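Local coordinates for restriction endonuclease (Mycobacterium sp., PDB 4F0Q) that cleaves DNA as a tetrameric endonuclease whose activity depends on cytosine methylation, at the interface of chains A and B. Sequence-based numbering; all coordinates share one arbitrary frame. Chains: chain A/B, Restriction endonuclease.

The interface of chains A and B. Residues chain A 381, 451, 454; chain B 403.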
ATOM      1  N   TRP A 381       4.914   1.495  -1.295  1.00 28.72           N
ATOM      2  CA  TRP A 381       5.658   0.492  -0.546  1.00 25.80           C
ATOM      3  C   TRP A 381       5.073   0.335   0.849  1.00 24.49           C
ATOM      4  O   TRP A 381       4.590   1.301   1.440  1.00 23.10           O
ATOM      5  CB  TRP A 381       7.133   0.881  -0.430  1.00 24.66           C
ATOM      6  CG  TRP A 381       7.911   0.773  -1.704  1.00 19.59           C
ATOM      7  CD1 TRP A 381       7.411   0.599  -2.961  1.00 22.33           C
ATOM      8  CD2 TRP A 381       9.335   0.826  -1.843  1.00 19.51           C
ATOM      9  NE1 TRP A 381       8.435   0.545  -3.875  1.00 22.26           N
ATOM     10  CE2 TRP A 381       9.629   0.680  -3.213  1.00 25.93           C
ATOM     11  CE3 TRP A 381      10.391   0.985  -0.941  1.00 20.22           C
ATOM     12  CZ2 TRP A 381      10.932   0.688  -3.702  1.00 27.56           C
ATOM     13  CZ3 TRP A 381      11.686   0.993  -1.429  1.00 22.41           C
ATOM     14  CH2 TRP A 381      11.945   0.845  -2.797  1.00 25.93           C
ATOM     15  N   GLU A 451      12.787  -2.557  -5.875  1.00 30.59           N
ATOM     16  CA  GLU A 451      11.918  -2.278  -7.016  1.00 31.77           C
ATOM     17  C   GLU A 451      11.840  -3.463  -7.979  1.00 24.55           C
ATOM     18  O   GLU A 451      10.770  -3.783  -8.507  1.00 31.23           O
ATOM     19  CB  GLU A 451      12.409  -1.033  -7.764  1.00 33.10           C
ATOM     20  CG  GLU A 451      12.397   0.256  -6.944  1.00 38.62           C
ATOM     21  CD  GLU A 451      13.594   0.389  -6.015  1.00 32.55           C
ATOM     22  OE1 GLU A 451      14.414  -0.551  -5.952  1.00 31.45           O
ATOM     23  OE2 GLU A 451      13.716   1.437  -5.348  1.00 30.73           O
ATOM     24  N   ILE A 454       9.122  -6.194  -8.649  1.00 29.55           N
ATOM     25  CA  ILE A 454       7.989  -6.061  -9.556  1.00 29.82           C
ATOM     26  C   ILE A 454       8.125  -7.037 -10.727  1.00 30.50           C
ATOM     27  O   ILE A 454       7.130  -7.521 -11.269  1.00 31.32           O
ATOM     28  CB  ILE A 454       7.851  -4.611 -10.074  1.00 27.50           C
ATOM     29  CG1 ILE A 454       7.628  -3.653  -8.902  1.00 27.34           C
ATOM     30  CG2 ILE A 454       6.705  -4.489 -11.065  1.00 30.98           C
ATOM     31  CD1 ILE A 454       7.503  -2.203  -9.312  1.00 32.85           C
TER
ATOM     32  N   GLN B 403       6.541   3.753 -11.285  1.00 29.87           N
ATOM     33  CA  GLN B 403       5.974   2.871 -10.264  1.00 31.39           C
ATOM     34  C   GLN B 403       4.834   3.523  -9.483  1.00 29.07           C
ATOM     35  O   GLN B 403       4.858   3.565  -8.252  1.00 30.34           O
ATOM     36  CB  GLN B 403       7.064   2.383  -9.305  1.00 34.96           C
ATOM     37  CG  GLN B 403       8.237   1.710  -9.997  1.00 34.67           C
ATOM     38  CD  GLN B 403       9.350   1.345  -9.036  1.00 45.15           C
ATOM     39  OE1 GLN B 403      10.404   0.858  -9.447  1.00 43.68           O
ATOM     40  NE2 GLN B 403       9.124   1.579  -7.748  1.00 42.44           N
TER
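A:Ile454 and B:Gln403 form the apolar centre of this patch, where a glutamine reaches from one copy of the endonuclease against three residues of the other. The delta methyl CD1 of A:Ile454 lies 4.0 Å from the amide carbon CD of B:Gln403 and also meets the methylene CG before it, so a methyl end packs against the side of the glutamine chain as the two cross at a slant. The branch of A:Ile454 through CG1 points away from the 3-10 helix 450-455 and towards the partner chain. A:Glu451, one turn earlier in the same helix, supplies the next layer. The amide oxygen OE1 of B:Gln403 rests against both of its methylenes, 3.2 Å from CB of A:Glu451 and slightly farther from CG. On the nitrogen side of the amide, CG of A:Glu451 stands 3.6 Å from NE2 of B:Gln403. The two side chains cross nearly at right angles, with carboxylate and amide planes turned 49° from each other. Contact is made by the aliphatic stem of the glutamate, and the bend at chi2 (80°) turns its carboxylate away from the glutamine. An extended chain beyond CG lets B:Gln403, a loop residue, carry its amide into the corner between A:Glu451 and A:Ile454, and it loses 65 Å² of surface to chain A. The example shows how a glutamate can contribute to assembly by packing its methylenes against a neighbour's amide. This patch and its two-fold twin belong to a dimer interface within the tetramer. At the polar rim, the indole of A:Trp381, from strand 381-387, borders the amide with its plane inclined by 26° to it. CG of A:Glu451 lies at the ring's edge, linking the two chain A residues. The approach of the indole is a loose van der Waals one rather than a hydrogen bond, with NE1 of A:Trp381 4.1 Å from the amide nitrogen NE2 of B:Gln403.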